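Local coordinates for protein phosphoserine phosphatase (Homo sapiens, PDB 6HYY) that hydrolyses O-phosphoserine to serine and phosphate, the last step of the phosphorylated pathway of serine synthesis, as a magnesium-dependent phosphatase of the haloacid dehalogenase family, at residues V21-G26 with H82-I87; F15-T20 with L103-F108. One frame throughout, in Å; residues are numbered along the deposited sequence.

Both contacts draw on the chain that leaves strand 12-16: contact 2 takes its end and the short helix 17-21, contact 1 the loop that follows. Contact 2 is buried at the centre of the protein, where two parallel strands pair; the end of 15-20 binds magnesium through a carboxylate and a backbone carbonyl, and both segments hold the bound serine. Contact 1, about 10 Å away between centres, is partly buried and joins two loops, with apolar residues on its inner side and Arg23, His82 and Pro85 at the surface. The two meet directly, Thr84 OG1 reaching Thr20 O and Glu25 OE2 reaching Ser19 OG, and both segments of contact 1 lie in the chain between those of contact 2.

Contact 1: residues V21-G26 with H82-I87; sequences VIREEG and HLTPGI
Two backbone bonds flank Leu83: Thr84 N gives a nearly straight bond to Val21 O (2.9 Å), meeting it from above the carbonyl plane, while Arg23 N donates to His82 O at 2.9 Å, almost in line with the C=O bond. Beside them Glu24 OE2 receives His82 N on its syn lone pair at 3.0 Å. Its OE1 adds a weak second bond; a bend at chi2 (98°) turns the carboxylate toward this amide, which suits a flexible acidic residue. Thr84 fits the junction because its small hydroxyl, bonded to Thr20 O and Asn195, sits close against the backbone of Val21 and Ile22. Toward the surface, Pro85 CD lies over the centre of one face of the Arg23 guanidinium, 3.4 Å from CZ; the flat group thus finds an apolar platform while its NE bonds to Asn195. On the buried side, Val21 CG1, anti to its own N (chi1 170°), meets Leu83 CD2 at 4.0 Å and Ile87 CG1 at 4.1 Å, and Ile22 CG2 also leans on Leu83 CD2. Val115 of helix 109-116 packs against Val21, Ile22 and Leu83. The two backbone bonds make a single beta bridge between Ile22 and Leu83, pairing the chain going out to the inserted helices with the chain returning to helix 87-96, consistent with the two linkers of a C1-type cap in the haloacid dehalogenase fold.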
loop_
_atom_site.group_PDB
_atom_site.type_symbol
_atom_site.label_atom_id
_atom_site.label_comp_id
_atom_site.label_asym_id
_atom_site.label_seq_id
_atom_site.Cartn_x
_atom_site.Cartn_y
_atom_site.Cartn_z
ATOM N N VAL A 21 2.073 -2.931 4.989
ATOM C CA VAL A 21 0.999 -3.637 5.694
ATOM C C VAL A 21 1.112 -5.143 5.485
ATOM O O VAL A 21 0.787 -5.933 6.384
ATOM C CB VAL A 21 -0.365 -3.110 5.216
ATOM C CG1 VAL A 21 -1.510 -3.984 5.749
ATOM C CG2 VAL A 21 -0.552 -1.690 5.691
ATOM N N ILE A 22 1.540 -5.563 4.299
ATOM C CA ILE A 22 1.800 -6.979 4.038
ATOM C C ILE A 22 3.290 -7.179 3.776
ATOM O O ILE A 22 4.019 -6.254 3.442
ATOM C CB ILE A 22 0.962 -7.530 2.868
ATOM C CG1 ILE A 22 1.314 -6.801 1.561
ATOM C CG2 ILE A 22 -0.543 -7.466 3.205
ATOM C CD1 ILE A 22 0.548 -7.308 0.332
ATOM N N ARG A 23 3.740 -8.431 3.919
ATOM C CA ARG A 23 5.168 -8.711 3.800
ATOM C C ARG A 23 5.632 -8.717 2.349
ATOM O O ARG A 23 6.791 -8.385 2.073
ATOM C CB ARG A 23 5.487 -10.053 4.473
ATOM C CG ARG A 23 4.824 -10.191 5.835
ATOM C CD ARG A 23 5.694 -10.964 6.816
ATOM N NE ARG A 23 6.646 -10.070 7.472
ATOM C CZ ARG A 23 7.370 -10.383 8.544
ATOM N NH1 ARG A 23 7.255 -11.582 9.110
ATOM N NH2 ARG A 23 8.209 -9.487 9.052
ATOM N N GLU A 24 4.740 -9.044 1.425
ATOM C CA GLU A 24 5.040 -9.307 0.025
ATOM C C GLU A 24 4.624 -8.124 -0.850
ATOM O O GLU A 24 4.041 -7.141 -0.386
ATOM C CB GLU A 24 4.328 -10.589 -0.421
ATOM C CG GLU A 24 4.472 -11.791 0.534
ATOM C CD GLU A 24 3.269 -11.987 1.468
ATOM O OE1 GLU A 24 3.093 -13.120 1.977
ATOM O OE2 GLU A 24 2.509 -11.018 1.690
ATOM N N GLU A 25 4.933 -8.227 -2.142
ATOM C CA GLU A 25 4.400 -7.316 -3.148
ATOM C C GLU A 25 3.292 -8.054 -3.887
ATOM O O GLU A 25 3.524 -9.131 -4.445
ATOM C CB GLU A 25 5.496 -6.842 -4.109
ATOM C CG GLU A 25 6.714 -6.222 -3.418
ATOM C CD GLU A 25 6.653 -4.699 -3.365
ATOM O OE1 GLU A 25 6.588 -4.078 -4.445
ATOM O OE2 GLU A 25 6.677 -4.116 -2.247
ATOM N N GLY A 26 2.084 -7.486 -3.869
ATOM C CA GLY A 26 0.935 -8.206 -4.388
ATOM C C GLY A 26 1.092 -8.617 -5.839
ATOM O O GLY A 26 0.780 -9.753 -6.211
ATOM N N HIS A 82 0.535 -12.178 3.654
ATOM C CA HIS A 82 0.758 -12.196 5.091
ATOM C C HIS A 82 0.837 -10.783 5.643
ATOM O O HIS A 82 1.652 -9.978 5.183
ATOM C CB HIS A 82 2.043 -12.935 5.423
ATOM C CG HIS A 82 1.942 -14.410 5.205
ATOM N ND1 HIS A 82 2.504 -15.325 6.063
ATOM C CD2 HIS A 82 1.313 -15.126 4.245
ATOM C CE1 HIS A 82 2.245 -16.546 5.630
ATOM N NE2 HIS A 82 1.523 -16.455 4.529
ATOM N N LEU A 83 0.024 -10.498 6.651
ATOM C CA LEU A 83 0.127 -9.209 7.317
ATOM C C LEU A 83 1.433 -9.112 8.103
ATOM O O LEU A 83 1.891 -10.072 8.745
ATOM C CB LEU A 83 -1.071 -8.978 8.240
ATOM C CG LEU A 83 -2.436 -8.934 7.571
ATOM C CD1 LEU A 83 -3.534 -8.783 8.598
ATOM C CD2 LEU A 83 -2.502 -7.761 6.620
ATOM N N THR A 84 2.042 -7.948 8.035
ATOM C CA THR A 84 3.262 -7.680 8.776
ATOM C C THR A 84 2.978 -7.736 10.272
ATOM O O THR A 84 1.937 -7.247 10.723
ATOM C CB THR A 84 3.761 -6.286 8.388
ATOM O OG1 THR A 84 3.968 -6.242 6.972
ATOM C CG2 THR A 84 5.012 -5.873 9.151
ATOM N N PRO A 85 3.852 -8.341 11.069
ATOM C CA PRO A 85 3.650 -8.352 12.523
ATOM C C PRO A 85 3.409 -6.959 13.091
ATOM O O PRO A 85 4.078 -5.983 12.727
ATOM C CB PRO A 85 4.952 -8.960 13.051
ATOM C CG PRO A 85 5.396 -9.850 11.925
ATOM C CD PRO A 85 4.999 -9.163 10.649
ATOM N N GLY A 86 2.398 -6.861 13.951
ATOM C CA GLY A 86 2.068 -5.621 14.598
ATOM C C GLY A 86 1.021 -4.777 13.904
ATOM O O GLY A 86 0.448 -3.902 14.553
ATOM N N ILE A 87 0.756 -5.009 12.614
ATOM C CA ILE A 87 -0.158 -4.082 11.928
ATOM C C ILE A 87 -1.603 -4.252 12.410
ATOM O O ILE A 87 -2.334 -3.251 12.532
ATOM C CB ILE A 87 -0.037 -4.187 10.394
ATOM C CG1 ILE A 87 -0.818 -3.051 9.705
ATOM C CG2 ILE A 87 -0.590 -5.452 9.863
ATOM C CD1 ILE A 87 -0.359 -1.623 10.074
#

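Contact 2: residues F15-T20 with L103-F108; sequences FDVDST and LISGGF. With MG (magnesium ion), chain D; SER (serine), chain E.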
loop_
_atom_site.group_PDB
_atom_site.type_symbol
_atom_site.label_atom_id
_atom_site.label_comp_id
_atom_site.label_asym_id
_atom_site.label_seq_id
_atom_site.Cartn_x
_atom_site.Cartn_y
_atom_site.Cartn_z
ATOM N N PHE A 15 -1.613 4.034 4.950
ATOM C CA PHE A 15 -0.574 3.022 4.866
ATOM C C PHE A 15 -0.398 2.579 3.425
ATOM O O PHE A 15 -1.378 2.237 2.754
ATOM C CB PHE A 15 -0.936 1.786 5.679
ATOM C CG PHE A 15 -0.877 1.955 7.163
ATOM C CD1 PHE A 15 0.302 1.731 7.868
ATOM C CD2 PHE A 15 -2.020 2.307 7.869
ATOM C CE1 PHE A 15 0.350 1.868 9.240
ATOM C CE2 PHE A 15 -1.989 2.426 9.260
ATOM C CZ PHE A 15 -0.797 2.231 9.948
ATOM N N ASP A 16 0.853 2.554 2.974
ATOM C CA ASP A 16 1.246 1.745 1.834
ATOM C C ASP A 16 0.960 0.272 2.132
ATOM O O ASP A 16 1.105 -0.174 3.271
ATOM C CB ASP A 16 2.743 1.986 1.593
ATOM C CG ASP A 16 3.357 1.035 0.578
ATOM O OD1 ASP A 16 2.843 0.949 -0.540
ATOM O OD2 ASP A 16 4.374 0.417 0.919
ATOM N N VAL A 17 0.562 -0.488 1.109
ATOM C CA VAL A 17 0.297 -1.914 1.324
ATOM C C VAL A 17 1.537 -2.787 1.106
ATOM O O VAL A 17 2.030 -3.420 2.059
ATOM C CB VAL A 17 -0.881 -2.379 0.451
ATOM C CG1 VAL A 17 -1.104 -3.880 0.631
ATOM C CG2 VAL A 17 -2.143 -1.594 0.806
ATOM N N ASP A 18 2.065 -2.840 -0.127
ATOM C CA ASP A 18 3.132 -3.805 -0.429
ATOM C C ASP A 18 4.396 -3.502 0.374
ATOM O O ASP A 18 4.943 -2.396 0.313
ATOM C CB ASP A 18 3.517 -3.834 -1.918
ATOM C CG ASP A 18 2.404 -4.333 -2.846
ATOM O OD1 ASP A 18 1.473 -5.033 -2.405
ATOM O OD2 ASP A 18 2.473 -4.016 -4.059
ATOM N N SER A 19 4.885 -4.514 1.090
ATOM C CA SER A 19 6.060 -4.483 1.952
ATOM C C SER A 19 5.890 -3.590 3.171
ATOM O O SER A 19 6.833 -3.436 3.947
ATOM C CB SER A 19 7.326 -4.083 1.187
ATOM O OG SER A 19 7.527 -4.994 0.121
ATOM N N THR A 20 4.691 -3.040 3.400
ATOM C CA THR A 20 4.416 -2.286 4.619
ATOM C C THR A 20 3.327 -2.983 5.425
ATOM O O THR A 20 3.640 -3.618 6.429
ATOM C CB THR A 20 4.047 -0.840 4.287
ATOM O OG1 THR A 20 5.191 -0.226 3.676
ATOM C CG2 THR A 20 3.727 -0.081 5.538
ATOM N N LEU A 103 -5.790 2.549 3.174
ATOM C CA LEU A 103 -4.790 1.758 2.479
ATOM C C LEU A 103 -4.631 2.307 1.072
ATOM O O LEU A 103 -5.628 2.522 0.372
ATOM C CB LEU A 103 -5.194 0.282 2.429
ATOM C CG LEU A 103 -5.406 -0.458 3.752
ATOM C CD1 LEU A 103 -5.649 -1.954 3.464
ATOM C CD2 LEU A 103 -4.213 -0.277 4.675
ATOM N N ILE A 104 -3.387 2.535 0.654
ATOM C CA ILE A 104 -3.100 3.048 -0.682
ATOM C C ILE A 104 -2.114 2.104 -1.349
ATOM O O ILE A 104 -1.091 1.742 -0.755
ATOM C CB ILE A 104 -2.532 4.486 -0.658
ATOM C CG1 ILE A 104 -3.433 5.400 0.165
ATOM C CG2 ILE A 104 -2.393 5.006 -2.094
ATOM C CD1 ILE A 104 -2.878 6.808 0.327
ATOM N N SER A 105 -2.424 1.693 -2.574
ATOM C CA SER A 105 -1.567 0.706 -3.213
ATOM C C SER A 105 -1.580 0.865 -4.726
ATOM O O SER A 105 -2.607 1.185 -5.323
ATOM C CB SER A 105 -2.017 -0.703 -2.842
ATOM O OG SER A 105 -1.082 -1.640 -3.353
ATOM N N GLY A 106 -0.420 0.617 -5.339
ATOM C CA GLY A 106 -0.328 0.367 -6.767
ATOM C C GLY A 106 -0.718 -1.042 -7.175
ATOM O O GLY A 106 -0.785 -1.336 -8.374
ATOM N N GLY A 107 -0.972 -1.912 -6.196
ATOM C CA GLY A 107 -1.579 -3.205 -6.427
ATOM C C GLY A 107 -3.068 -3.092 -6.686
ATOM O O GLY A 107 -3.578 -2.050 -7.100
ATOM N N PHE A 108 -3.777 -4.181 -6.406
ATOM C CA PHE A 108 -5.105 -4.389 -6.964
ATOM C C PHE A 108 -6.172 -4.485 -5.888
ATOM O O PHE A 108 -5.983 -5.147 -4.863
ATOM C CB PHE A 108 -5.084 -5.639 -7.836
ATOM C CG PHE A 108 -3.969 -5.611 -8.824
ATOM C CD1 PHE A 108 -3.932 -4.627 -9.800
ATOM C CD2 PHE A 108 -2.926 -6.522 -8.746
ATOM C CE1 PHE A 108 -2.887 -4.568 -10.691
ATOM C CE2 PHE A 108 -1.879 -6.465 -9.636
ATOM C CZ PHE A 108 -1.860 -5.497 -10.612
HETATM MG MG MG D . 5.638 -0.436 -0.651
HETATM N N SER E . 2.576 -1.714 -5.135
HETATM C CA SER E . 2.013 -0.705 -4.246
HETATM C C SER E . 2.580 0.666 -4.588
HETATM O O SER E . 3.064 1.348 -3.691
HETATM C CB SER E . 2.321 -1.017 -2.797
HETATM O OG SER E . 1.329 -0.576 -1.901
HETATM O OXT SER E . 2.605 1.116 -5.739
HETATM O O HOH W 1 -1.101 -4.452 -2.909
HETATM O O HOH W 2 5.097 -0.609 -2.607
HETATM O O HOH W 3 6.193 1.517 -1.572
HETATM O O HOH W 4 7.354 -1.617 -1.486
#
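OG of the bound serine is gripped by several groups: it donates to Asp16 OD1 (2.5 Å) and accepts from Asp18 N at 3.0 Å, with a weaker bond from Val17 N. Ser105 OG lies 3.0 Å from the same ligand OG; it also accepts from Gly107 N in an ST turn and shares a water with Asp18 OD1. Asp16 CG stands anti to the backbone N (chi1 170°), which brings the carboxylate to the ligand side, where OD1 meets the bound serine and OD2 the magnesium ion at 2.2 Å. Asp18 supplies its backbone O to the metal and its OD2 to the ligand's N (2.5 Å); a lysine in its place would probably leave that amino group without its carboxylate partner and set a positive charge beside it. At Gly106 a side chain would collide with the ligand's carboxylate. Beneath the site, Ile104 N bonds to Phe15 O (2.9 Å) across parallel strands, and Val17 CG2 packs on Leu103 CB. Asp175 and three waters complete the metal shell; Lys154 pairs with Asp16 OD1. Two such aspartates mark the haloacid dehalogenase active site: as in relatives, the first probably attacks the substrate's phosphorus to form a phosphoaspartate, and the second probably serves as general acid-base.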